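Local coordinates for protein carbohydrate binding module E1 (Uncultured bacterium, PDB 5KLE) that binds cello-oligosaccharides such as cellopentaose along one side of a small beta domain, and probably attaches to cellulose as a non-catalytic module, at residues D29-N34 with V92-W97; S37-I42 with W68-N73; Y52-G57 with G77-K82. One frame throughout, in Å; residues are numbered along the deposited sequence.

Interaction 1. Residues D29-N34 with V92-W97; sequences DCIKYN and VKFDNW. With BGC (beta-D-glucopyranose), chain B; BGC (beta-D-glucopyranose), chain C.
The ring of Y33 carries F94 on one face; the F94 contacts given are those of one of its two modelled conformers. F94 CB sits over the centre, 3.8 Å from the centroid of the Y33 ring and almost on the normal, a CH-pi contact. The phenyl ring of F94 lies on the same side and turns its edge to that face, an offset edge-to-face pair with centroids 5.8 Å apart and planes at 79°. F94 has Y33 CB at its own edge, near CD2; the two side chains run antiparallel alongside one another. Chi1 of 180° sets Y33 CG anti to the backbone N, 3.9 Å from F94 CD2. At the edge of the Y33 ring, near its plane, N96 OD1 accepts from Y33 OH over 2.7 Å, in the plane of the N96 carbonyl. N96 OD1 also accepts from a water that bonds to N34 O. A tyrosine suits this place because its ring packs among apolar groups while its OH meets the amide at the far end. Further back, I31 CG2 presses on F94 CE2 at 3.4 Å.

Strands 30-34 and 92-96 run at 26° with axes 8.5 Å apart at closest, too far for backbone pairing: they belong to the two facing sheets of a beta sandwich, and I31, Y33 and F94 pack between them.

K93 and W97 meet the sugar. W97 has C4 of the chain B glucose 3.8 Å above its ring plane and over the centre, the flat aromatic platform characteristic of carbohydrate-binding modules. D95 flanks it, OD2 lying at the indole edge, while D95 OD1 accepts N96 N and forms a salt bridge with K19. Extended beyond CG, K93 carries NZ to O3 and O2 of the chain C glucose, donating to that O3 over 2.9 Å.

Interaction 2. Residues S37-I42 with W68-N73; sequences SGTLQI and WTTVAN. With BGC (beta-D-glucopyranose), chain D.
I42 and T69 form the tight end of this pairing, a hydrogen-bonded antiparallel pair. T69 N reaches I42 O over 2.7 Å and I42 N reaches T69 O over 2.9 Å. Beside them the six-membered ring of W68 comes obliquely against Q41, CE3 lying 3.6 Å from Q41 CB. The side chains of I42 and L40 meet V71 on the opposite face of the sheet, L40 CD2 standing 4.0 Å from V71 CB; beta-branched and leucine chains suit this inner, apolar side.

Strand 67-71 is one of the two edge strands of the four-stranded antiparallel sheet of a beta sandwich, and W68 turns its indole to the glycan: NE1 donates to O4 of the chain D glucose at 2.9 Å and nearly straight (176°).

Q41 bends at chi2 (-74°), which turns CD toward T70. Its OE1 then accepts T70 OG1 on a lone pair, in the carbonyl plane, at 2.8 Å, while Q41 NE2 donates to T39 O from above the plane of the T39 carbonyl. An alanine here would probably leave the T70 hydroxyl and the T39 carbonyl without these mates, though the touch of CB on W68 would stay. Toward T39 the pairing slackens: V71 N still donates to L40 O over 2.9 Å, but a water joins L40 N and V71 O, and T39 CG2 merely touches T70 CG2 at the more exposed border.

Interaction 3. Residues Y52-G57 with G77-K82; sequences YNITSG and GDLYIK
Y52 leans its ring carbon CD1 on I81 CG2 at 3.8 Å, the two side chains crossing at a slant; the I81 contacts given are those of one of its two modelled conformers. The phenol end of Y52 bonds to S50, so a tyrosine can lie in the apolar interior with its hydroxyl satisfied. N53 comes next, in a hydrogen-bonded antiparallel pair with K82: N53 N donates to K82 O over 3.0 Å, and K82 N returns a bond to N53 O over 2.9 Å. Both side chains leave on the outer face, where polar ends suit; N53 OD1 accepts G60 N, and the extended K82 carries NZ to A6 O.

I54, opposite I81 in a non-hydrogen-bonded pair, points inward. Its CG1 lies alongside I81 CG1 at 4.0 Å, and its CG2 meets L79 CD2 at 4.1 Å. At T55 the strand gives way to a turn, but T55 N still donates to Y80 O over 2.8 Å, while a water joins T55 O to Y80 N. The T55 hydroxyl bonds to C8 O. S56 takes the positive-phi corner of a type II turn, closed by G57 N to I54 O at 2.9 Å; a side chain on G57 would crowd I54 CG2.

Strands 50-54 and 77-86 are antiparallel neighbours in the mixed sheet of a beta sandwich, with Y52, I54 and I81 packed in the core against L40, I42 and F94 of the other sheet.

Interactions 1 and 3, with centres about 9 Å apart, share a sheet: Y33 O lies 2.8 Å from L79 N, a probable hydrogen bond. Interactions 1 and 2, with centres about 10 Å apart, share the other, where D95 O lies 2.9 Å from Q41 N, also a probable bond. Interactions 2 and 3 meet across the core, L40 CD2 touching I54 CD1 at 3.7 Å. The glycan runs over the 1 and 2 side: W97 and K93 serve the glucoses of chains B and C, W68 the one linked between them, with E22 and W45 completing the pocket. Interaction 3 stands back, the Y52 side chain about 13 Å from a bound glucose.

Interaction 1. Residues D29-N34 with V92-W97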
# COMPACT_ATOMS: atom_id res chain seq x y z
N ASP A 29 4.96 -4.88 6.22
CA ASP A 29 3.52 -5.10 6.31
C ASP A 29 2.97 -5.57 4.97
O ASP A 29 3.54 -5.29 3.91
CB ASP A 29 2.80 -3.79 6.69
CG ASP A 29 2.84 -3.47 8.19
OD1 ASP A 29 3.14 -4.35 9.03
OD2 ASP A 29 2.54 -2.29 8.50
N CYS A 30 1.85 -6.31 5.02
CA CYS A 30 1.12 -6.81 3.85
C CYS A 30 -0.34 -6.40 4.03
O CYS A 30 -1.03 -6.95 4.90
CB CYS A 30 1.26 -8.33 3.80
SG CYS A 30 0.27 -9.07 2.45
N ILE A 31 -0.78 -5.41 3.25
CA ILE A 31 -2.05 -4.72 3.47
C ILE A 31 -3.06 -5.23 2.44
O ILE A 31 -2.80 -5.18 1.23
CB ILE A 31 -1.89 -3.20 3.26
CG1 ILE A 31 -0.65 -2.66 3.98
CG2 ILE A 31 -3.21 -2.46 3.67
CD1 ILE A 31 -0.72 -2.85 5.38
N LYS A 32 -4.26 -5.62 2.90
CA LYS A 32 -5.37 -5.91 2.00
C LYS A 32 -6.14 -4.61 1.77
O LYS A 32 -6.45 -3.89 2.73
CB LYS A 32 -6.32 -6.92 2.65
CG LYS A 32 -7.52 -7.30 1.77
CD LYS A 32 -8.50 -8.23 2.50
CE LYS A 32 -9.67 -8.60 1.63
NZ LYS A 32 -10.45 -9.70 2.31
N TYR A 33 -6.46 -4.32 0.51
CA TYR A 33 -7.30 -3.16 0.19
C TYR A 33 -8.20 -3.53 -0.98
O TYR A 33 -7.69 -3.92 -2.04
CB TYR A 33 -6.44 -1.94 -0.21
CG TYR A 33 -7.27 -0.73 -0.55
CD1 TYR A 33 -8.05 -0.11 0.42
CD2 TYR A 33 -7.30 -0.20 -1.85
CE1 TYR A 33 -8.85 0.99 0.10
CE2 TYR A 33 -8.09 0.94 -2.18
CZ TYR A 33 -8.87 1.51 -1.19
OH TYR A 33 -9.66 2.62 -1.43
N ASN A 34 -9.51 -3.33 -0.82
CA ASN A 34 -10.44 -3.54 -1.93
C ASN A 34 -10.65 -2.22 -2.69
O ASN A 34 -11.13 -1.24 -2.11
CB ASN A 34 -11.77 -4.10 -1.42
CG ASN A 34 -12.72 -4.40 -2.55
OD1 ASN A 34 -13.44 -3.51 -3.02
ND2 ASN A 34 -12.74 -5.65 -3.01
N VAL A 92 -0.31 6.24 6.66
CA VAL A 92 -0.57 6.15 5.22
C VAL A 92 -2.06 5.92 5.03
O VAL A 92 -2.73 5.36 5.91
CB VAL A 92 0.26 5.01 4.59
CG1 VAL A 92 -0.25 3.65 5.05
CG2 VAL A 92 0.24 5.11 3.06
N LYS A 93 -2.60 6.37 3.88
CA LYS A 93 -3.95 5.97 3.48
C LYS A 93 -3.99 5.53 2.03
O LYS A 93 -3.21 5.98 1.20
CB LYS A 93 -5.04 7.01 3.76
CG LYS A 93 -4.74 8.38 3.21
CD LYS A 93 -5.90 9.28 3.63
CE LYS A 93 -5.65 10.73 3.41
NZ LYS A 93 -6.84 11.53 3.89
N PHE A 94 -4.89 4.58 1.76
CA PHE A 94 -5.18 4.11 0.41
C PHE A 94 -6.57 4.62 0.02
O PHE A 94 -7.48 4.67 0.85
CB PHE A 94 -5.20 2.58 0.33
CG PHE A 94 -3.88 1.91 0.68
CD1 PHE A 94 -2.68 2.63 0.78
CD2 PHE A 94 -3.84 0.54 0.90
CE1 PHE A 94 -1.46 1.98 1.12
CE2 PHE A 94 -2.64 -0.11 1.22
CZ PHE A 94 -1.44 0.61 1.33
N ASP A 95 -6.72 5.01 -1.26
CA ASP A 95 -7.98 5.55 -1.77
C ASP A 95 -8.07 5.20 -3.26
O ASP A 95 -7.17 4.56 -3.82
CB ASP A 95 -8.05 7.08 -1.51
CG ASP A 95 -9.49 7.61 -1.29
OD1 ASP A 95 -10.46 7.10 -1.88
OD2 ASP A 95 -9.64 8.60 -0.52
N ASN A 96 -9.16 5.62 -3.90
CA ASN A 96 -9.33 5.35 -5.32
C ASN A 96 -10.34 6.34 -5.84
O ASN A 96 -11.33 6.65 -5.16
CB ASN A 96 -9.78 3.89 -5.61
CG ASN A 96 -11.06 3.50 -4.88
OD1 ASN A 96 -11.00 3.15 -3.71
ND2 ASN A 96 -12.20 3.55 -5.56
N TRP A 97 -10.09 6.85 -7.04
CA TRP A 97 -11.01 7.77 -7.71
C TRP A 97 -10.71 7.90 -9.19
O TRP A 97 -9.73 7.32 -9.66
CB TRP A 97 -11.02 9.17 -7.04
CG TRP A 97 -9.67 9.88 -7.01
CD1 TRP A 97 -9.01 10.43 -8.08
CD2 TRP A 97 -8.86 10.15 -5.86
NE1 TRP A 97 -7.83 11.02 -7.66
CE2 TRP A 97 -7.72 10.87 -6.31
CE3 TRP A 97 -8.99 9.86 -4.49
CZ2 TRP A 97 -6.71 11.28 -5.44
CZ3 TRP A 97 -7.99 10.29 -3.63
CH2 TRP A 97 -6.86 11.00 -4.10
OXT TRP A 97 -11.45 8.60 -9.93
C2 BGC B . -12.03 12.77 -5.56
C3 BGC B . -11.26 13.69 -4.64
C4 BGC B . -9.84 13.94 -5.19
C5 BGC B . -9.94 14.36 -6.63
C6 BGC B . -8.71 14.53 -7.54
C1 BGC B . -11.99 13.29 -7.00
O2 BGC B . -13.37 12.67 -5.14
O3 BGC B . -11.32 13.14 -3.32
O4 BGC B . -9.30 14.94 -4.39
O5 BGC B . -10.70 13.47 -7.40
O6 BGC B . -9.20 14.87 -8.80
C2 BGC C . -5.59 14.53 1.92
C3 BGC C . -5.31 15.02 3.31
C4 BGC C . -4.03 15.84 3.32
C5 BGC C . -4.12 16.94 2.34
C6 BGC C . -2.80 17.63 2.12
C1 BGC C . -5.62 15.71 0.96
O2 BGC C . -6.82 13.82 1.91
O3 BGC C . -5.20 13.89 4.16
O4 BGC C . -3.86 16.44 4.52
O5 BGC C . -4.48 16.46 1.07
O6 BGC C . -2.88 18.37 0.95
O HOH W 1 -12.70 0.98 -3.04

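Interaction 2. Residues S37-I42 with W68-N73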
# COMPACT_ATOMS: atom_id res chain seq x y z
N SER A 37 -13.37 0.65 -7.92
CA SER A 37 -13.41 1.29 -9.23
C SER A 37 -12.30 2.32 -9.29
O SER A 37 -11.64 2.61 -8.29
CB SER A 37 -14.76 1.97 -9.51
OG SER A 37 -14.93 3.12 -8.69
N GLY A 38 -12.09 2.88 -10.48
CA GLY A 38 -11.18 3.99 -10.58
C GLY A 38 -9.71 3.62 -10.48
O GLY A 38 -9.30 2.48 -10.77
N THR A 39 -8.92 4.59 -10.03
CA THR A 39 -7.46 4.48 -10.01
C THR A 39 -6.97 4.54 -8.57
O THR A 39 -7.34 5.46 -7.81
CB THR A 39 -6.81 5.59 -10.83
OG1 THR A 39 -7.28 5.51 -12.18
CG2 THR A 39 -5.30 5.46 -10.80
N LEU A 40 -6.12 3.58 -8.20
CA LEU A 40 -5.58 3.51 -6.83
C LEU A 40 -4.68 4.71 -6.53
O LEU A 40 -3.91 5.17 -7.38
CB LEU A 40 -4.76 2.22 -6.68
CG LEU A 40 -4.03 2.01 -5.35
CD1 LEU A 40 -5.08 1.68 -4.28
CD2 LEU A 40 -3.00 0.87 -5.44
N GLN A 41 -4.77 5.21 -5.29
CA GLN A 41 -3.95 6.32 -4.79
C GLN A 41 -3.40 5.91 -3.42
O GLN A 41 -4.13 5.34 -2.60
CB GLN A 41 -4.84 7.57 -4.61
CG GLN A 41 -5.82 7.84 -5.76
CD GLN A 41 -5.17 8.39 -7.03
OE1 GLN A 41 -4.12 9.05 -6.97
NE2 GLN A 41 -5.83 8.18 -8.16
N ILE A 42 -2.10 6.19 -3.17
CA ILE A 42 -1.42 5.91 -1.89
C ILE A 42 -0.88 7.24 -1.39
O ILE A 42 -0.12 7.90 -2.12
CB ILE A 42 -0.28 4.89 -2.03
CG1 ILE A 42 -0.84 3.57 -2.57
CG2 ILE A 42 0.44 4.76 -0.66
CD1 ILE A 42 0.25 2.54 -2.91
N TRP A 68 0.33 12.33 -2.52
CA TRP A 68 -0.25 11.12 -3.10
C TRP A 68 0.58 10.58 -4.25
O TRP A 68 1.07 11.34 -5.10
CB TRP A 68 -1.61 11.46 -3.72
CG TRP A 68 -2.71 11.81 -2.74
CD1 TRP A 68 -3.15 13.07 -2.42
CD2 TRP A 68 -3.53 10.90 -2.00
NE1 TRP A 68 -4.19 13.00 -1.52
CE2 TRP A 68 -4.45 11.67 -1.25
CE3 TRP A 68 -3.59 9.51 -1.91
CZ2 TRP A 68 -5.41 11.10 -0.41
CZ3 TRP A 68 -4.56 8.92 -1.08
CH2 TRP A 68 -5.45 9.72 -0.34
N THR A 69 0.66 9.26 -4.33
CA THR A 69 1.16 8.55 -5.50
C THR A 69 -0.03 7.92 -6.21
O THR A 69 -0.77 7.14 -5.60
CB THR A 69 2.13 7.45 -5.06
OG1 THR A 69 3.24 8.06 -4.39
CG2 THR A 69 2.63 6.70 -6.27
N THR A 70 -0.20 8.23 -7.49
CA THR A 70 -1.20 7.58 -8.32
C THR A 70 -0.61 6.29 -8.89
O THR A 70 0.53 6.29 -9.39
CB THR A 70 -1.63 8.52 -9.45
OG1 THR A 70 -2.21 9.68 -8.87
CG2 THR A 70 -2.63 7.86 -10.37
N VAL A 71 -1.34 5.17 -8.77
CA VAL A 71 -0.86 3.87 -9.26
C VAL A 71 -1.77 3.44 -10.41
O VAL A 71 -2.84 2.83 -10.20
CB VAL A 71 -0.83 2.82 -8.15
CG1 VAL A 71 -0.25 1.50 -8.68
CG2 VAL A 71 -0.00 3.32 -6.95
N ALA A 72 -1.36 3.72 -11.65
CA ALA A 72 -2.12 3.24 -12.79
C ALA A 72 -2.00 1.72 -12.91
O ALA A 72 -1.05 1.10 -12.43
CB ALA A 72 -1.62 3.91 -14.09
N ASN A 73 -3.02 1.12 -13.49
CA ASN A 73 -2.98 -0.29 -13.84
C ASN A 73 -3.07 -1.22 -12.63
O ASN A 73 -2.68 -2.39 -12.72
CB ASN A 73 -1.75 -0.65 -14.69
CG ASN A 73 -1.58 0.27 -15.89
OD1 ASN A 73 -2.55 0.62 -16.57
ND2 ASN A 73 -0.33 0.68 -16.15
C2 BGC D . -7.27 15.92 -3.63
C3 BGC D . -6.16 15.79 -2.56
C4 BGC D . -6.74 15.46 -1.19
C5 BGC D . -7.73 14.32 -1.32
C6 BGC D . -8.61 14.01 -0.11
C1 BGC D . -8.16 14.71 -3.59
O2 BGC D . -6.71 15.92 -4.91
O3 BGC D . -5.45 17.00 -2.50
O4 BGC D . -5.67 15.15 -0.32
O5 BGC D . -8.64 14.56 -2.33
O6 BGC D . -9.53 13.03 -0.36
O HOH W 2 -5.34 1.78 -10.48

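Interaction 3. Residues Y52-G57 with G77-K82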
# COMPACT_ATOMS: atom_id res chain seq x y z
N TYR A 52 6.44 0.13 -2.38
CA TYR A 52 5.43 -0.92 -2.35
C TYR A 52 5.47 -1.80 -3.59
O TYR A 52 5.84 -1.35 -4.69
CB TYR A 52 4.00 -0.30 -2.37
CG TYR A 52 3.80 0.80 -1.34
CD1 TYR A 52 3.18 0.53 -0.10
CD2 TYR A 52 4.29 2.10 -1.57
CE1 TYR A 52 3.04 1.53 0.86
CE2 TYR A 52 4.17 3.11 -0.58
CZ TYR A 52 3.50 2.81 0.62
OH TYR A 52 3.38 3.79 1.61
N ASN A 53 5.06 -3.04 -3.42
CA ASN A 53 4.78 -3.97 -4.52
C ASN A 53 3.36 -4.50 -4.35
O ASN A 53 2.99 -4.95 -3.26
CB ASN A 53 5.69 -5.21 -4.50
CG ASN A 53 7.14 -4.89 -4.84
OD1 ASN A 53 7.44 -3.90 -5.49
ND2 ASN A 53 8.06 -5.79 -4.43
N ILE A 54 2.57 -4.50 -5.44
CA ILE A 54 1.22 -5.06 -5.42
C ILE A 54 1.29 -6.48 -5.96
O ILE A 54 1.85 -6.71 -7.05
CB ILE A 54 0.25 -4.22 -6.26
CG1 ILE A 54 0.12 -2.83 -5.65
CG2 ILE A 54 -1.11 -4.92 -6.40
CD1 ILE A 54 -0.78 -1.87 -6.42
N THR A 55 0.73 -7.45 -5.22
CA THR A 55 0.83 -8.85 -5.67
C THR A 55 0.14 -9.01 -7.02
O THR A 55 -1.01 -8.58 -7.21
CB THR A 55 0.22 -9.77 -4.63
OG1 THR A 55 0.92 -9.52 -3.40
CG2 THR A 55 0.41 -11.27 -5.03
N SER A 56 0.87 -9.57 -7.98
CA SER A 56 0.38 -9.77 -9.35
C SER A 56 0.03 -8.46 -10.03
O SER A 56 -0.74 -8.45 -11.00
CB SER A 56 -0.79 -10.74 -9.41
OG SER A 56 -0.45 -11.99 -8.85
N GLY A 57 0.64 -7.36 -9.59
CA GLY A 57 0.35 -6.05 -10.14
C GLY A 57 1.57 -5.15 -10.12
O GLY A 57 2.71 -5.62 -10.08
N GLY A 77 -11.05 -4.84 -7.32
CA GLY A 77 -11.14 -5.99 -6.42
C GLY A 77 -10.17 -5.92 -5.26
O GLY A 77 -9.65 -4.86 -4.89
N ASP A 78 -9.90 -7.10 -4.68
CA ASP A 78 -9.00 -7.17 -3.54
C ASP A 78 -7.56 -7.09 -4.02
O ASP A 78 -7.14 -7.90 -4.87
CB ASP A 78 -9.15 -8.49 -2.79
CG ASP A 78 -10.45 -8.59 -2.02
OD1 ASP A 78 -11.06 -7.56 -1.66
OD2 ASP A 78 -10.84 -9.75 -1.71
N LEU A 79 -6.80 -6.17 -3.45
CA LEU A 79 -5.39 -6.01 -3.76
C LEU A 79 -4.59 -6.31 -2.51
O LEU A 79 -5.04 -6.01 -1.40
CB LEU A 79 -5.11 -4.53 -4.13
CG LEU A 79 -5.76 -4.07 -5.44
CD1 LEU A 79 -5.52 -2.57 -5.54
CD2 LEU A 79 -5.21 -4.77 -6.65
N TYR A 80 -3.40 -6.88 -2.68
CA TYR A 80 -2.47 -7.13 -1.57
C TYR A 80 -1.21 -6.32 -1.82
O TYR A 80 -0.52 -6.53 -2.83
CB TYR A 80 -2.24 -8.65 -1.39
CG TYR A 80 -3.56 -9.31 -1.03
CD1 TYR A 80 -4.02 -9.31 0.31
CD2 TYR A 80 -4.44 -9.76 -2.02
CE1 TYR A 80 -5.24 -9.83 0.63
CE2 TYR A 80 -5.69 -10.27 -1.68
CZ TYR A 80 -6.07 -10.32 -0.37
OH TYR A 80 -7.31 -10.84 -0.10
N ILE A 81 -0.92 -5.39 -0.92
CA ILE A 81 0.12 -4.38 -1.10
C ILE A 81 1.18 -4.58 -0.02
O ILE A 81 0.92 -4.38 1.18
CB ILE A 81 -0.49 -2.98 -1.07
CG1 ILE A 81 -1.65 -2.94 -2.08
CG2 ILE A 81 0.58 -1.93 -1.38
CD1 ILE A 81 -2.30 -1.58 -2.29
N LYS A 82 2.39 -5.00 -0.44
CA LYS A 82 3.52 -5.16 0.48
C LYS A 82 4.27 -3.84 0.61
O LYS A 82 4.61 -3.20 -0.41
CB LYS A 82 4.49 -6.23 -0.01
CG LYS A 82 5.66 -6.41 0.97
CD LYS A 82 6.41 -7.70 0.75
CE LYS A 82 7.49 -7.85 1.85
NZ LYS A 82 8.42 -8.91 1.47
O HOH W 3 -3.03 -8.17 -5.26